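Local coordinates for protein probable chitinase (Chromobacterium violaceum, PDB 5JH8) that probably binds and hydrolyses chitin as a glycosyl hydrolase of family 18, at residues A[212-217]-A[292-297]. Sequence-based numbering, arbitrary orientation.
Sequences ILNGIP and GGTSLY. With HIS (histidine), chain F; 6KY ((2S)-2-(dimethylamino)-4-(methylselanyl)butanoic acid), chain E.
S295 and T294 fasten their strand to N214 on the parallel neighbour 212-217, each hydroxyl from a different face of the sheet. S295 OG, held between its own backbone N and carbonyl carbon (chi1 63°), donates to N214 O at 2.7 Å; the same oxygen takes a weak bond from S295 N, and Q174 also bonds the hydroxyl. T294 OG1 donates to N214 OD1 at 2.8 Å, approaching 41° above the amide plane, while N214 ND2 is bonded to K282 O, so both ends of the buried amide are engaged. Beyond G215 pairing tightens: I216 N reaches S295 O at 2.8 Å and Y297 N reaches I216 O at 3.1 Å. On the T294 side, I216 and L296 lie side by side, I216 CB to L296 CD1 3.8 Å; I216 packs on helix 276-289, while L296 reaches V4 and V310. The N-terminal end is looser: N214 N to G293 O is a weak 3.3 Å bond and G292 is partly exposed, though L213 CD2 packs closely over G293 N (3.5 Å). At the other end, with CG anti to the backbone N (chi1 -167°), Y297 presents one ring face to the bound histidine, whose CD2 sits over it, offset toward the rim, 3.4 Å from Y297 CE2; Y297 OH is hydrogen-bonded to Y11 OH. Neighbouring parallel barrel strands carrying pocket residues at their C-terminal ends are characteristic of a TIM barrel, the fold of glycosyl hydrolase family 18.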
ATOM      1  N   ILE A 212     -11.449  -5.171   4.463  1.00  7.68           N
ATOM      2  CA  ILE A 212     -10.694  -4.766   3.289  1.00  7.75           C
ATOM      3  C   ILE A 212     -10.451  -3.265   3.328  1.00  7.49           C
ATOM      4  O   ILE A 212     -11.368  -2.486   3.587  1.00  7.98           O
ATOM      5  CB  ILE A 212     -11.446  -5.167   2.009  1.00  8.61           C
ATOM      6  CG1 ILE A 212     -11.592  -6.693   1.902  1.00  8.63           C
ATOM      7  CG2 ILE A 212     -10.794  -4.557   0.768  1.00  9.54           C
ATOM      8  CD1 ILE A 212     -10.316  -7.454   1.792  1.00 10.00           C
ATOM      9  N   LEU A 213      -9.208  -2.875   3.041  1.00  6.69           N
ATOM     10  CA  LEU A 213      -8.859  -1.504   2.707  1.00  6.67           C
ATOM     11  C   LEU A 213      -8.468  -1.483   1.233  1.00  6.85           C
ATOM     12  O   LEU A 213      -7.683  -2.329   0.800  1.00  7.30           O
ATOM     13  CB  LEU A 213      -7.661  -1.007   3.527  1.00  7.13           C
ATOM     14  CG  LEU A 213      -7.705  -1.231   5.027  1.00  7.21           C
ATOM     15  CD1 LEU A 213      -6.368  -0.876   5.611  1.00  8.76           C
ATOM     16  CD2 LEU A 213      -8.818  -0.414   5.680  1.00  8.33           C
ATOM     17  N   ASN A 214      -9.011  -0.542   0.444  1.00  6.74           N
ATOM     18  CA  ASN A 214      -8.427  -0.312  -0.865  1.00  7.00           C
ATOM     19  C   ASN A 214      -7.185   0.554  -0.715  1.00  6.45           C
ATOM     20  O   ASN A 214      -6.818   0.983   0.381  1.00  6.82           O
ATOM     21  CB  ASN A 214      -9.451   0.192  -1.882  1.00  6.99           C
ATOM     22  CG  ASN A 214      -9.904   1.605  -1.632  1.00  7.09           C
ATOM     23  OD1 ASN A 214      -9.879   2.095  -0.516  1.00  7.85           O
ATOM     24  ND2 ASN A 214     -10.354   2.275  -2.701  1.00  7.72           N
ATOM     25  N   GLY A 215      -6.525   0.775  -1.840  1.00  6.59           N
ATOM     26  CA  GLY A 215      -5.291   1.545  -1.885  1.00  6.16           C
ATOM     27  C   GLY A 215      -5.367   2.612  -2.953  1.00  6.31           C
ATOM     28  O   GLY A 215      -5.815   2.360  -4.080  1.00  7.06           O
ATOM     29  N   ILE A 216      -4.905   3.810  -2.599  1.00  5.93           N
ATOM     30  CA  ILE A 216      -4.928   4.959  -3.506  1.00  6.10           C
ATOM     31  C   ILE A 216      -3.530   5.560  -3.537  1.00  5.75           C
ATOM     32  O   ILE A 216      -2.962   5.865  -2.483  1.00  6.58           O
ATOM     33  CB  ILE A 216      -5.948   6.026  -3.066  1.00  6.72           C
ATOM     34  CG1 ILE A 216      -7.326   5.392  -2.866  1.00  7.72           C
ATOM     35  CG2 ILE A 216      -5.961   7.175  -4.061  1.00  8.41           C
ATOM     36  CD1 ILE A 216      -8.370   6.359  -2.302  1.00  8.17           C
ATOM     37  N   PRO A 217      -2.943   5.718  -4.726  1.00  6.10           N
ATOM     38  CA  PRO A 217      -1.595   6.275  -4.814  1.00  6.47           C
ATOM     39  C   PRO A 217      -1.608   7.794  -4.812  1.00  6.43           C
ATOM     40  O   PRO A 217      -2.455   8.428  -5.440  1.00  7.63           O
ATOM     41  CB  PRO A 217      -1.114   5.752  -6.169  1.00  6.96           C
ATOM     42  CG  PRO A 217      -2.389   5.768  -7.020  1.00  6.81           C
ATOM     43  CD  PRO A 217      -3.493   5.359  -6.058  1.00  6.60           C
ATOM     44  N   GLY A 292     -13.671  -1.626   4.980  1.00  8.52           N
ATOM     45  CA  GLY A 292     -13.187  -1.146   6.256  1.00  8.87           C
ATOM     46  C   GLY A 292     -12.542   0.214   6.197  1.00  8.15           C
ATOM     47  O   GLY A 292     -12.384   0.852   7.243  1.00  8.86           O
ATOM     48  N   GLY A 293     -12.131   0.647   5.011  1.00  7.90           N
ATOM     49  CA  GLY A 293     -11.486   1.928   4.865  1.00  7.36           C
ATOM     50  C   GLY A 293     -10.583   1.929   3.657  1.00  6.32           C
ATOM     51  O   GLY A 293     -10.743   1.110   2.746  1.00  6.94           O
ATOM     52  N   THR A 294      -9.679   2.901   3.660  1.00  6.26           N
ATOM     53  CA  THR A 294      -8.762   3.102   2.558  1.00  6.02           C
ATOM     54  C   THR A 294      -7.349   3.262   3.092  1.00  6.18           C
ATOM     55  O   THR A 294      -7.139   3.477   4.282  1.00  7.24           O
ATOM     56  CB  THR A 294      -9.194   4.305   1.701  1.00  7.89           C
ATOM     57  OG1 THR A 294      -8.499   4.316   0.463  1.00  8.17           O
ATOM     58  CG2 THR A 294      -9.010   5.651   2.418  1.00  8.11           C
ATOM     59  N   SER A 295      -6.393   3.157   2.193  1.00  6.19           N
ATOM     60  CA  SER A 295      -4.987   3.323   2.503  1.00  6.24           C
ATOM     61  C   SER A 295      -4.360   4.181   1.413  1.00  6.06           C
ATOM     62  O   SER A 295      -4.735   4.066   0.234  1.00  6.40           O
ATOM     63  CB  SER A 295      -4.291   1.964   2.622  1.00  6.34           C
ATOM     64  OG  SER A 295      -4.308   1.221   1.415  1.00  7.05           O
ATOM     65  N   LEU A 296      -3.435   5.052   1.812  1.00  5.47           N
ATOM     66  CA  LEU A 296      -2.863   6.076   0.945  1.00  6.15           C
ATOM     67  C   LEU A 296      -1.353   5.904   0.917  1.00  5.99           C
ATOM     68  O   LEU A 296      -0.719   5.877   1.978  1.00  6.56           O
ATOM     69  CB  LEU A 296      -3.213   7.484   1.442  1.00  6.25           C
ATOM     70  CG  LEU A 296      -4.708   7.858   1.593  1.00  7.13           C
ATOM     71  CD1 LEU A 296      -5.570   7.509   0.383  1.00  7.11           C
ATOM     72  CD2 LEU A 296      -5.348   7.278   2.863  1.00  7.20           C
ATOM     73  N   TYR A 297      -0.777   5.819  -0.270  1.00  5.69           N
ATOM     74  CA  TYR A 297       0.650   5.575  -0.402  1.00  6.36           C
ATOM     75  C   TYR A 297       1.255   6.722  -1.202  1.00  6.05           C
ATOM     76  O   TYR A 297       1.013   6.815  -2.413  1.00  6.74           O
ATOM     77  CB  TYR A 297       0.936   4.232  -1.105  1.00  6.62           C
ATOM     78  CG  TYR A 297       2.387   3.845  -0.946  1.00  7.12           C
ATOM     79  CD1 TYR A 297       3.341   4.289  -1.839  1.00  7.56           C
ATOM     80  CD2 TYR A 297       2.821   3.154   0.166  1.00  7.81           C
ATOM     81  CE1 TYR A 297       4.678   4.003  -1.674  1.00  8.26           C
ATOM     82  CE2 TYR A 297       4.164   2.890   0.357  1.00  8.83           C
ATOM     83  CZ  TYR A 297       5.090   3.329  -0.571  1.00  8.67           C
ATOM     84  OH  TYR A 297       6.434   3.081  -0.444  1.00 10.85           O
TER
HETATM   85  N   HIS F 505       6.089  -0.354  -2.914  1.00 14.22           N
HETATM   86  CA  HIS F 505       6.540  -0.231  -1.531  1.00 14.79           C
HETATM   87  C   HIS F 505       8.049  -0.416  -1.461  1.00 17.26           C
HETATM   88  O   HIS F 505       8.670  -1.026  -2.341  1.00 18.47           O
HETATM   89  CB  HIS F 505       5.822  -1.247  -0.638  1.00 13.58           C
HETATM   90  CG  HIS F 505       4.369  -0.945  -0.423  1.00 12.04           C
HETATM   91  ND1 HIS F 505       3.637  -1.506   0.600  1.00 12.71           N
HETATM   92  CD2 HIS F 505       3.508  -0.157  -1.112  1.00 11.78           C
HETATM   93  CE1 HIS F 505       2.396  -1.059   0.549  1.00 13.16           C
HETATM   94  NE2 HIS F 505       2.284  -0.256  -0.494  1.00 11.83           N
HETATM   95  OXT HIS F 505       8.679   0.057  -0.514  1.00 19.47           O
HETATM   96  N   6KY E 504       4.800   1.344  -5.535  1.00 14.05           N
HETATM   97  CA  6KY E 504       5.858   0.328  -5.230  1.00 15.02           C
HETATM   98  C   6KY E 504       6.399   0.559  -3.835  1.00 14.35           C
HETATM   99  O   6KY E 504       7.049   1.569  -3.588  1.00 14.74           O
HETATM  100  CB  6KY E 504       7.005   0.313  -6.261  1.00 17.91           C
HETATM  101  CG  6KY E 504       6.511  -0.092  -7.662  1.00 20.59           C
HETATM  102 SE   6KY E 504       7.938  -0.268  -8.992  1.00 23.10          SE
HETATM  103  CE  6KY E 504       8.239   1.641  -9.260  1.00 24.60           C
HETATM  104  CN1 6KY E 504       5.314   2.704  -5.791  1.00 14.15           C
HETATM  105  CN2 6KY E 504       3.763   1.430  -4.479  1.00 13.04           C